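Local coordinates for protein chorismate synthase (Campylobacter jejuni, PDB 1SQ1) that probably converts 5-enolpyruvylshikimate-3-phosphate into chorismate with loss of phosphate, using reduced FMN, in the last shared step towards the aromatic amino acids, at residues Ala20-Ile24 / Ala125-Ala130; Asp60-Ser66 / Ile78-Phe83; Lys267-Asn271 / Asn282-Ile287. One frame throughout, in Å; residues are numbered along the deposited sequence.

Interaction 1 (Ala20-Ile24 / Ala125-Ala130); sequences AVGCI and ARESVA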
ATOM      1  N   ALA A  20     -16.777  23.452   4.600  1.00 90.56           N
ATOM      2  CA  ALA A  20     -15.422  23.291   5.119  1.00 84.79           C
ATOM      3  C   ALA A  20     -14.748  22.017   4.600  1.00 80.41           C
ATOM      4  O   ALA A  20     -15.410  21.078   4.156  1.00 77.75           O
ATOM      5  CB  ALA A  20     -15.455  23.288   6.644  1.00 85.07           C
ATOM      6  N   VAL A  21     -13.424  22.004   4.646  1.00 76.57           N
ATOM      7  CA  VAL A  21     -12.652  20.853   4.207  1.00 74.46           C
ATOM      8  C   VAL A  21     -12.017  20.218   5.442  1.00 72.90           C
ATOM      9  O   VAL A  21     -12.133  20.745   6.549  1.00 72.66           O
ATOM     10  CB  VAL A  21     -11.532  21.267   3.235  1.00 74.12           C
ATOM     11  CG1 VAL A  21     -12.125  21.931   2.014  1.00 73.97           C
ATOM     12  CG2 VAL A  21     -10.568  22.212   3.927  1.00 75.88           C
ATOM     13  N   GLY A  22     -11.343  19.089   5.259  1.00 71.22           N
ATOM     14  CA  GLY A  22     -10.712  18.438   6.394  1.00 68.87           C
ATOM     15  C   GLY A  22      -9.628  17.468   5.986  1.00 67.39           C
ATOM     16  O   GLY A  22      -9.668  16.912   4.886  1.00 66.77           O
ATOM     17  N   CYS A  23      -8.643  17.276   6.859  1.00 65.98           N
ATOM     18  CA  CYS A  23      -7.567  16.343   6.564  1.00 66.36           C
ATOM     19  C   CYS A  23      -7.263  15.463   7.771  1.00 66.38           C
ATOM     20  O   CYS A  23      -7.704  15.744   8.888  1.00 65.54           O
ATOM     21  CB  CYS A  23      -6.304  17.082   6.108  1.00 66.94           C
ATOM     22  SG  CYS A  23      -5.249  17.784   7.380  1.00 67.22           S
ATOM     23  N   ILE A  24      -6.542  14.374   7.529  1.00 65.78           N
ATOM     24  CA  ILE A  24      -6.166  13.438   8.580  1.00 64.99           C
ATOM     25  C   ILE A  24      -4.695  13.113   8.371  1.00 64.46           C
ATOM     26  O   ILE A  24      -4.293  12.735   7.274  1.00 65.17           O
ATOM     27  CB  ILE A  24      -6.992  12.116   8.489  1.00 65.40           C
ATOM     28  CG1 ILE A  24      -8.487  12.416   8.523  1.00 66.52           C
ATOM     29  CG2 ILE A  24      -6.670  11.205   9.660  1.00 62.70           C
ATOM     30  CD1 ILE A  24      -8.944  13.093   9.799  1.00 71.17           C
ATOM     31  N   ALA A 125     -14.560  19.617  -3.189  1.00 92.41           N
ATOM     32  CA  ALA A 125     -13.888  20.461  -2.196  1.00 91.75           C
ATOM     33  C   ALA A 125     -12.644  21.181  -2.759  1.00 89.67           C
ATOM     34  O   ALA A 125     -12.240  20.941  -3.902  1.00 88.45           O
ATOM     35  CB  ALA A 125     -13.511  19.623  -0.957  1.00 90.62           C
ATOM     36  N   ARG A 126     -12.066  22.079  -1.956  1.00 87.46           N
ATOM     37  CA  ARG A 126     -10.863  22.827  -2.333  1.00 85.13           C
ATOM     38  C   ARG A 126      -9.648  22.296  -1.548  1.00 84.28           C
ATOM     39  O   ARG A 126      -9.131  22.964  -0.645  1.00 83.67           O
ATOM     40  CB  ARG A 126     -11.071  24.334  -2.078  1.00 84.15           C
ATOM     41  CG  ARG A 126     -11.462  24.733  -0.651  1.00 83.96           C
ATOM     42  CD  ARG A 126     -12.025  26.164  -0.616  1.00 83.61           C
ATOM     43  NE  ARG A 126     -11.738  26.887   0.631  1.00 83.76           N
ATOM     44  CZ  ARG A 126     -12.298  26.635   1.816  1.00 83.42           C
ATOM     45  NH1 ARG A 126     -13.200  25.668   1.951  1.00 82.27           N
ATOM     46  NH2 ARG A 126     -11.947  27.353   2.879  1.00 81.68           N
ATOM     47  N   GLU A 127      -9.224  21.079  -1.911  1.00 82.26           N
ATOM     48  CA  GLU A 127      -8.099  20.356  -1.306  1.00 80.21           C
ATOM     49  C   GLU A 127      -6.950  21.234  -0.840  1.00 77.85           C
ATOM     50  O   GLU A 127      -6.320  20.958   0.179  1.00 76.67           O
ATOM     51  CB  GLU A 127      -7.557  19.307  -2.293  1.00 82.55           C
ATOM     52  CG  GLU A 127      -7.639  19.727  -3.770  1.00 85.59           C
ATOM     53  CD  GLU A 127      -6.304  19.664  -4.514  1.00 87.26           C
ATOM     54  OE1 GLU A 127      -5.392  20.459  -4.198  1.00 87.21           O
ATOM     55  OE2 GLU A 127      -6.169  18.822  -5.428  1.00 89.29           O
ATOM     56  N   SER A 128      -6.678  22.280  -1.610  1.00 75.48           N
ATOM     57  CA  SER A 128      -5.615  23.228  -1.320  1.00 72.90           C
ATOM     58  C   SER A 128      -5.508  23.548   0.173  1.00 71.82           C
ATOM     59  O   SER A 128      -4.415  23.502   0.744  1.00 71.29           O
ATOM     60  CB  SER A 128      -5.864  24.508  -2.115  1.00 73.75           C
ATOM     61  OG  SER A 128      -4.849  25.465  -1.886  1.00 75.33           O
ATOM     62  N   VAL A 129      -6.644  23.870   0.799  1.00 70.10           N
ATOM     63  CA  VAL A 129      -6.693  24.199   2.228  1.00 67.83           C
ATOM     64  C   VAL A 129      -6.203  23.027   3.078  1.00 66.62           C
ATOM     65  O   VAL A 129      -5.428  23.206   4.024  1.00 66.63           O
ATOM     66  CB  VAL A 129      -8.126  24.543   2.673  1.00 67.74           C
ATOM     67  CG1 VAL A 129      -8.154  24.821   4.173  1.00 67.37           C
ATOM     68  CG2 VAL A 129      -8.632  25.739   1.896  1.00 68.24           C
ATOM     69  N   ALA A 130      -6.673  21.831   2.739  1.00 63.93           N
ATOM     70  CA  ALA A 130      -6.284  20.629   3.451  1.00 61.14           C
ATOM     71  C   ALA A 130      -4.783  20.363   3.276  1.00 59.18           C
ATOM     72  O   ALA A 130      -4.063  20.222   4.260  1.00 58.43           O
ATOM     73  CB  ALA A 130      -7.104  19.445   2.948  1.00 59.30           C
TER
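This is a helix-on-sheet contact, apolar and mostly buried, in which strand 21-26 of an antiparallel sheet lies against the first turn of helix 128-143 and the loop leading into it. About 285 Å² is covered, and V21 supplies the largest share. Its CA-CB bond points toward the helix, and its two methyl groups divide between the loop and the helix: V21 CG1 lies 4.0 Å from A125 CB and 3.9 Å from R126 NH1, while V21 CG2 reaches V129 CG1 at 3.6 Å and A130 N at 4.1 Å. Two residues on, the alternation of the strand turns C23 to the same side, where its CB meets A130 CB at 4.0 Å; here the two CA atoms come within 5.5 Å. Between them G22 adds its carbonyl, with O 4.1 Å from A130 CB. The small A130 lets the helix start come close to the strand, and the contact rests on van der Waals packing. E127 occupies the N-cap position, and the hydrogen bond from V129 N to R126 O (3.0 Å) closes the turn just there. The side chain of V129 packs on R46, predicted to bind NADP(+), and A125 directly follows S124, predicted to bind FMN. R126 NH2 also has a long, weak ion pair with D60 OD2. Strand 21-26 is hydrogen-bonded on one edge to strand 9-13 and on the other to strand 78-82; A130 also touches F10 and S12 of the former, V129 touches V82 of the latter, and S128 packs against helix 325-346.

Interaction 2 (Asp60-Ser66 / Ile78-Phe83); sequences DKAQVLS and IAIVVF
Backbone hydrogen bonds join strands 62-64 and 78-82 as antiparallel neighbours, their axes 4.6 Å apart at closest and 157° between their N-to-C directions. Q63 and V81 form the hydrogen-bonded pair (CA-CA 5.2 Å), with Q63 N to V81 O at 2.8 Å and V81 N to Q63 O at 3.3 Å. L65, leaving strand conformation (phi -88°, psi -27°), donates from N to A79 O at 2.6 Å, and S66 N reaches the same A79 O in a weak bond of 3.5 Å. A62-V82 and V64-I80 are non-hydrogen-bonded pairs (CA-CA 4.4 and 4.5 Å); beyond them D60 CA lies 4.3 Å from F83 CA. CA-H...O contacts follow: V82 CA to K61 O at 3.6 Å and I78 CA to S66 O at 3.3 Å. On one face A62 CB lies 3.6 Å from V82 CG2 and 4.2 Å from I80 CG2, and V64 (chi1 t) sets CG2 4.4 Å from I80 CD1. Helices 36-45 and 128-143 cover this face. Toward the other, L65 (m, t) places CD1 3.3 Å from V81 CG2 and CB 3.6 Å from A79 CB. S66 OG (chi1 p) bonds to P77 O. The chemistry implies a backbone-determined register, with A62, V64, I80 and V82 facing the helices, while the main chain at L65 also bonds to a neighbouring subunit.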
ATOM      1  N   ASP A  60     -12.216  30.452   8.180  1.00 89.60           N
ATOM      2  CA  ASP A  60     -11.101  29.671   7.646  1.00 87.98           C
ATOM      3  C   ASP A  60     -10.111  29.305   8.758  1.00 86.67           C
ATOM      4  O   ASP A  60      -8.907  29.190   8.521  1.00 86.89           O
ATOM      5  CB  ASP A  60     -10.391  30.465   6.535  1.00 87.21           C
ATOM      6  CG  ASP A  60      -9.612  29.572   5.582  1.00 87.20           C
ATOM      7  OD1 ASP A  60      -8.668  28.889   6.036  1.00 87.48           O
ATOM      8  OD2 ASP A  60      -9.949  29.545   4.377  1.00 86.73           O
ATOM      9  N   LYS A  61     -10.625  29.128   9.972  1.00 84.36           N
ATOM     10  CA  LYS A  61      -9.785  28.768  11.109  1.00 82.76           C
ATOM     11  C   LYS A  61      -9.730  27.251  11.255  1.00 81.52           C
ATOM     12  O   LYS A  61     -10.751  26.569  11.116  1.00 80.32           O
ATOM     13  CB  LYS A  61     -10.324  29.391  12.399  1.00 83.44           C
ATOM     14  CG  LYS A  61      -9.555  28.988  13.656  1.00 84.66           C
ATOM     15  CD  LYS A  61     -10.019  29.767  14.878  1.00 85.49           C
ATOM     16  CE  LYS A  61      -9.826  31.271  14.673  1.00 88.03           C
ATOM     17  NZ  LYS A  61      -8.403  31.645  14.368  1.00 87.54           N
ATOM     18  N   ALA A  62      -8.531  26.736  11.534  1.00 79.53           N
ATOM     19  CA  ALA A  62      -8.297  25.300  11.697  1.00 77.74           C
ATOM     20  C   ALA A  62      -8.658  24.805  13.090  1.00 75.34           C
ATOM     21  O   ALA A  62      -8.253  25.397  14.089  1.00 75.01           O
ATOM     22  CB  ALA A  62      -6.828  24.975  11.399  1.00 77.96           C
ATOM     23  N   GLN A  63      -9.412  23.715  13.154  1.00 74.36           N
ATOM     24  CA  GLN A  63      -9.807  23.148  14.437  1.00 73.71           C
ATOM     25  C   GLN A  63      -9.278  21.718  14.620  1.00 71.72           C
ATOM     26  O   GLN A  63      -9.857  20.752  14.119  1.00 71.47           O
ATOM     27  CB  GLN A  63     -11.331  23.159  14.573  1.00 75.20           C
ATOM     28  CG  GLN A  63     -11.800  22.918  16.000  1.00 80.25           C
ATOM     29  CD  GLN A  63     -13.318  22.919  16.146  1.00 82.91           C
ATOM     30  OE1 GLN A  63     -13.990  23.881  15.765  1.00 83.58           O
ATOM     31  NE2 GLN A  63     -13.864  21.838  16.709  1.00 84.10           N
ATOM     32  N   VAL A  64      -8.166  21.595  15.335  1.00 69.14           N
ATOM     33  CA  VAL A  64      -7.568  20.296  15.590  1.00 67.72           C
ATOM     34  C   VAL A  64      -8.540  19.404  16.349  1.00 69.11           C
ATOM     35  O   VAL A  64      -8.895  19.703  17.487  1.00 69.44           O
ATOM     36  CB  VAL A  64      -6.302  20.433  16.431  1.00 65.51           C
ATOM     37  CG1 VAL A  64      -5.673  19.067  16.637  1.00 64.89           C
ATOM     38  CG2 VAL A  64      -5.347  21.383  15.761  1.00 61.93           C
ATOM     39  N   LEU A  65      -8.956  18.304  15.729  1.00 69.81           N
ATOM     40  CA  LEU A  65      -9.894  17.388  16.366  1.00 70.30           C
ATOM     41  C   LEU A  65      -9.286  16.295  17.247  1.00 71.33           C
ATOM     42  O   LEU A  65      -9.942  15.821  18.175  1.00 73.38           O
ATOM     43  CB  LEU A  65     -10.778  16.727  15.311  1.00 68.87           C
ATOM     44  CG  LEU A  65     -11.638  17.655  14.459  1.00 68.38           C
ATOM     45  CD1 LEU A  65     -12.652  16.808  13.699  1.00 66.73           C
ATOM     46  CD2 LEU A  65     -12.360  18.671  15.343  1.00 66.55           C
ATOM     47  N   SER A  66      -8.049  15.891  16.975  1.00 72.22           N
ATOM     48  CA  SER A  66      -7.427  14.822  17.756  1.00 73.07           C
ATOM     49  C   SER A  66      -5.944  14.660  17.465  1.00 74.89           C
ATOM     50  O   SER A  66      -5.339  15.481  16.779  1.00 75.92           O
ATOM     51  CB  SER A  66      -8.112  13.496  17.445  1.00 73.21           C
ATOM     52  OG  SER A  66      -7.960  13.174  16.073  1.00 71.42           O
ATOM     53  N   ILE A  78      -4.151  12.678  13.569  1.00 67.80           N
ATOM     54  CA  ILE A  78      -4.477  14.053  13.918  1.00 67.07           C
ATOM     55  C   ILE A  78      -5.563  14.605  13.013  1.00 67.59           C
ATOM     56  O   ILE A  78      -5.273  15.099  11.935  1.00 68.72           O
ATOM     57  CB  ILE A  78      -3.215  14.925  13.790  1.00 65.55           C
ATOM     58  CG1 ILE A  78      -2.134  14.368  14.711  1.00 64.04           C
ATOM     59  CG2 ILE A  78      -3.522  16.369  14.121  1.00 64.44           C
ATOM     60  CD1 ILE A  78      -0.797  14.987  14.512  1.00 66.15           C
ATOM     61  N   ALA A  79      -6.818  14.528  13.435  1.00 67.63           N
ATOM     62  CA  ALA A  79      -7.879  15.049  12.584  1.00 69.22           C
ATOM     63  C   ALA A  79      -7.952  16.571  12.679  1.00 70.14           C
ATOM     64  O   ALA A  79      -7.708  17.154  13.735  1.00 69.84           O
ATOM     65  CB  ALA A  79      -9.219  14.427  12.954  1.00 68.32           C
ATOM     66  N   ILE A  80      -8.275  17.210  11.559  1.00 70.65           N
ATOM     67  CA  ILE A  80      -8.375  18.663  11.503  1.00 70.38           C
ATOM     68  C   ILE A  80      -9.478  19.088  10.538  1.00 71.30           C
ATOM     69  O   ILE A  80      -9.675  18.473   9.487  1.00 70.58           O
ATOM     70  CB  ILE A  80      -7.039  19.312  11.055  1.00 68.08           C
ATOM     71  CG1 ILE A  80      -5.918  18.954  12.046  1.00 67.57           C
ATOM     72  CG2 ILE A  80      -7.218  20.814  10.946  1.00 67.41           C
ATOM     73  CD1 ILE A  80      -4.576  19.644  11.787  1.00 64.58           C
ATOM     74  N   VAL A  81     -10.203  20.137  10.909  1.00 72.83           N
ATOM     75  CA  VAL A  81     -11.282  20.648  10.076  1.00 74.38           C
ATOM     76  C   VAL A  81     -11.128  22.157   9.986  1.00 77.13           C
ATOM     77  O   VAL A  81     -10.932  22.829  11.003  1.00 78.57           O
ATOM     78  CB  VAL A  81     -12.672  20.335  10.675  1.00 73.59           C
ATOM     79  CG1 VAL A  81     -13.750  20.610   9.639  1.00 73.95           C
ATOM     80  CG2 VAL A  81     -12.736  18.895  11.134  1.00 71.55           C
ATOM     81  N   VAL A  82     -11.217  22.687   8.772  1.00 78.34           N
ATOM     82  CA  VAL A  82     -11.072  24.117   8.548  1.00 78.94           C
ATOM     83  C   VAL A  82     -12.293  24.667   7.833  1.00 80.45           C
ATOM     84  O   VAL A  82     -12.765  24.072   6.876  1.00 79.75           O
ATOM     85  CB  VAL A  82      -9.822  24.404   7.704  1.00 78.04           C
ATOM     86  CG1 VAL A  82      -9.687  25.889   7.468  1.00 78.61           C
ATOM     87  CG2 VAL A  82      -8.593  23.869   8.413  1.00 77.16           C
ATOM     88  N   PHE A  83     -12.802  25.801   8.310  1.00 84.37           N
ATOM     89  CA  PHE A  83     -13.978  26.439   7.712  1.00 87.10           C
ATOM     90  C   PHE A  83     -13.607  27.665   6.876  1.00 87.25           C
ATOM     91  O   PHE A  83     -14.446  28.533   6.609  1.00 87.86           O
ATOM     92  CB  PHE A  83     -14.977  26.858   8.799  1.00 88.99           C
ATOM     93  CG  PHE A  83     -15.556  25.707   9.571  1.00 90.52           C
ATOM     94  CD1 PHE A  83     -14.866  25.159  10.653  1.00 91.40           C
ATOM     95  CD2 PHE A  83     -16.783  25.153   9.202  1.00 91.35           C
ATOM     96  CE1 PHE A  83     -15.388  24.066  11.362  1.00 91.90           C
ATOM     97  CE2 PHE A  83     -17.318  24.060   9.901  1.00 91.77           C
ATOM     98  CZ  PHE A  83     -16.617  23.516  10.985  1.00 91.85           C
TER

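Interaction 3 (Lys267-Asn271 / Asn282-Ile287); sequences KFLSN and NGENLI
A loop packs here against an Asx turn that leads into strand 286-292, which lies between strands 205-212 and 240-245; segment 267-271 has no regular structure and curves at L269 (phi -75°, psi -75°). N282 (chi1 p, chi2 near 0°) starts the turn, its OD1 accepting from E284 N at 2.8 Å. N282 ND2 sits over one face of the F268 ring, 3.3 Å from F268 CE2 (chi1 -82°), and N282 O lies 3.4 Å from K267 CE. G283 (phi 108°, psi -40°) has a conformation suited to glycine; its CA is 3.5 Å from K267 NZ, where a CB would clash. E284 (m, m; phi -60°, psi 163°) turns into the bend of the loop: its CG is 3.8 Å from F268 CB, its CB 3.3 Å from N271 OD1, and its OE1 2.9 Å from K267 CD. K267 (chi1 -126°) keeps NZ 4.5 Å from E284 OE1, too far for a salt bridge. N285 continues extended, its O 3.6 Å from N271 ND2. L286 opens the strand, facing away and hydrogen-bonded through its backbone to V211. At I287 (m, m), CG1 rests 3.7 Å from N271 ND2 (N271 chi1 t).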
ATOM      1  N   LYS A 267      32.306  18.812   2.749  1.00 86.76           N
ATOM      2  CA  LYS A 267      31.022  18.627   2.085  1.00 85.75           C
ATOM      3  C   LYS A 267      31.161  18.717   0.550  1.00 85.55           C
ATOM      4  O   LYS A 267      32.279  18.658   0.011  1.00 87.41           O
ATOM      5  CB  LYS A 267      29.993  19.645   2.617  1.00 83.18           C
ATOM      6  CG  LYS A 267      28.660  19.024   3.159  1.00 80.12           C
ATOM      7  CD  LYS A 267      27.915  18.185   2.084  1.00 76.01           C
ATOM      8  CE  LYS A 267      26.441  17.815   2.446  1.00 73.86           C
ATOM      9  NZ  LYS A 267      26.176  17.102   3.762  1.00 72.93           N
ATOM     10  N   PHE A 268      30.029  18.833  -0.146  1.00 84.65           N
ATOM     11  CA  PHE A 268      30.014  18.907  -1.609  1.00 82.79           C
ATOM     12  C   PHE A 268      30.415  20.289  -2.093  1.00 82.44           C
ATOM     13  O   PHE A 268      30.096  21.286  -1.451  1.00 82.67           O
ATOM     14  CB  PHE A 268      28.615  18.556  -2.146  1.00 80.55           C
ATOM     15  CG  PHE A 268      28.353  17.076  -2.243  1.00 75.84           C
ATOM     16  CD1 PHE A 268      29.018  16.302  -3.193  1.00 73.02           C
ATOM     17  CD2 PHE A 268      27.476  16.450  -1.364  1.00 74.49           C
ATOM     18  CE1 PHE A 268      28.818  14.928  -3.268  1.00 70.42           C
ATOM     19  CE2 PHE A 268      27.270  15.071  -1.432  1.00 73.05           C
ATOM     20  CZ  PHE A 268      27.946  14.311  -2.388  1.00 71.03           C
ATOM     21  N   LEU A 269      31.124  20.347  -3.216  1.00 81.50           N
ATOM     22  CA  LEU A 269      31.540  21.635  -3.757  1.00 81.98           C
ATOM     23  C   LEU A 269      30.364  22.352  -4.414  1.00 82.06           C
ATOM     24  O   LEU A 269      29.813  23.312  -3.862  1.00 82.25           O
ATOM     25  CB  LEU A 269      32.678  21.453  -4.765  1.00 81.75           C
ATOM     26  CG  LEU A 269      34.093  21.348  -4.174  1.00 83.08           C
ATOM     27  CD1 LEU A 269      34.536  22.702  -3.643  1.00 83.29           C
ATOM     28  CD2 LEU A 269      34.125  20.306  -3.064  1.00 83.85           C
ATOM     29  N   SER A 270      29.982  21.873  -5.594  1.00 80.70           N
ATOM     30  CA  SER A 270      28.865  22.432  -6.354  1.00 78.26           C
ATOM     31  C   SER A 270      27.564  21.716  -5.985  1.00 75.01           C
ATOM     32  O   SER A 270      27.602  20.637  -5.402  1.00 75.11           O
ATOM     33  CB  SER A 270      29.153  22.276  -7.849  1.00 79.95           C
ATOM     34  OG  SER A 270      29.736  21.003  -8.111  1.00 83.20           O
ATOM     35  N   ASN A 271      26.419  22.308  -6.319  1.00 71.90           N
ATOM     36  CA  ASN A 271      25.135  21.673  -5.999  1.00 68.57           C
ATOM     37  C   ASN A 271      24.238  21.529  -7.223  1.00 66.16           C
ATOM     38  O   ASN A 271      23.041  21.813  -7.165  1.00 66.53           O
ATOM     39  CB  ASN A 271      24.389  22.468  -4.914  1.00 66.41           C
ATOM     40  CG  ASN A 271      23.203  21.709  -4.346  1.00 65.17           C
ATOM     41  OD1 ASN A 271      23.219  20.483  -4.275  1.00 64.66           O
ATOM     42  ND2 ASN A 271      22.181  22.437  -3.917  1.00 64.90           N
ATOM     43  N   ASN A 282      21.658  14.047  -0.314  1.00 56.99           N
ATOM     44  CA  ASN A 282      23.087  14.017   0.002  1.00 57.62           C
ATOM     45  C   ASN A 282      23.525  15.025   1.069  1.00 59.22           C
ATOM     46  O   ASN A 282      24.715  15.158   1.350  1.00 60.37           O
ATOM     47  CB  ASN A 282      23.898  14.272  -1.266  1.00 55.70           C
ATOM     48  CG  ASN A 282      23.775  15.702  -1.753  1.00 57.00           C
ATOM     49  OD1 ASN A 282      23.067  16.520  -1.154  1.00 56.02           O
ATOM     50  ND2 ASN A 282      24.470  16.018  -2.843  1.00 55.91           N
ATOM     51  N   GLY A 283      22.571  15.742   1.653  1.00 60.34           N
ATOM     52  CA  GLY A 283      22.914  16.726   2.662  1.00 58.66           C
ATOM     53  C   GLY A 283      22.744  18.146   2.151  1.00 60.00           C
ATOM     54  O   GLY A 283      22.266  19.021   2.871  1.00 60.53           O
ATOM     55  N   GLU A 284      23.125  18.390   0.902  1.00 59.72           N
ATOM     56  CA  GLU A 284      22.995  19.728   0.341  1.00 59.07           C
ATOM     57  C   GLU A 284      21.554  20.217   0.339  1.00 58.63           C
ATOM     58  O   GLU A 284      20.622  19.432   0.483  1.00 59.25           O
ATOM     59  CB  GLU A 284      23.561  19.754  -1.073  1.00 58.51           C
ATOM     60  CG  GLU A 284      25.055  19.544  -1.109  1.00 62.13           C
ATOM     61  CD  GLU A 284      25.816  20.626  -0.354  1.00 65.58           C
ATOM     62  OE1 GLU A 284      26.452  20.311   0.682  1.00 65.22           O
ATOM     63  OE2 GLU A 284      25.768  21.798  -0.795  1.00 67.68           O
ATOM     64  N   ASN A 285      21.374  21.522   0.175  1.00 59.11           N
ATOM     65  CA  ASN A 285      20.042  22.107   0.147  1.00 58.60           C
ATOM     66  C   ASN A 285      19.249  21.462  -0.959  1.00 57.61           C
ATOM     67  O   ASN A 285      19.818  20.799  -1.828  1.00 58.18           O
ATOM     68  CB  ASN A 285      20.125  23.595  -0.132  1.00 60.22           C
ATOM     69  CG  ASN A 285      20.843  24.340   0.952  1.00 61.07           C
ATOM     70  OD1 ASN A 285      20.238  24.727   1.950  1.00 63.68           O
ATOM     71  ND2 ASN A 285      22.148  24.532   0.779  1.00 60.28           N
ATOM     72  N   LEU A 286      17.941  21.672  -0.944  1.00 55.45           N
ATOM     73  CA  LEU A 286      17.080  21.093  -1.961  1.00 54.44           C
ATOM     74  C   LEU A 286      16.649  22.191  -2.923  1.00 55.10           C
ATOM     75  O   LEU A 286      16.083  23.200  -2.503  1.00 56.37           O
ATOM     76  CB  LEU A 286      15.859  20.443  -1.297  1.00 51.85           C
ATOM     77  CG  LEU A 286      15.527  18.957  -1.522  1.00 50.16           C
ATOM     78  CD1 LEU A 286      16.777  18.076  -1.590  1.00 50.08           C
ATOM     79  CD2 LEU A 286      14.617  18.514  -0.401  1.00 45.06           C
ATOM     80  N   ILE A 287      16.936  21.999  -4.209  1.00 54.53           N
ATOM     81  CA  ILE A 287      16.569  22.973  -5.238  1.00 54.88           C
ATOM     82  C   ILE A 287      15.459  22.403  -6.107  1.00 54.47           C
ATOM     83  O   ILE A 287      15.717  21.654  -7.042  1.00 56.28           O
ATOM     84  CB  ILE A 287      17.761  23.316  -6.157  1.00 57.01           C
ATOM     85  CG1 ILE A 287      19.000  23.640  -5.317  1.00 56.28           C
ATOM     86  CG2 ILE A 287      17.414  24.516  -7.026  1.00 55.56           C
ATOM     87  CD1 ILE A 287      18.799  24.808  -4.393  1.00 58.16           C
TER

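How the interactions relate
Interactions 1 and 2 are neighbours, their centres 10 Å apart, and share one antiparallel sheet. Strands 21-26 and 78-82 lie side by side in it, with probable hydrogen bonds of 3.1 Å from C23 N to I80 O and from V82 N to V21 O. Along the chain, both segments of interaction 2 fall between those of interaction 1, so the chain runs through strands 62-64 and 78-82 of the sheet before it reaches helix 128-143. Interaction 3 comes later, on the other five-stranded sheet across the chain's centre, its centre 34 and 37 Å from those of interactions 1 and 2. The contacts therefore sample two separate sheets of one chorismate synthase fold.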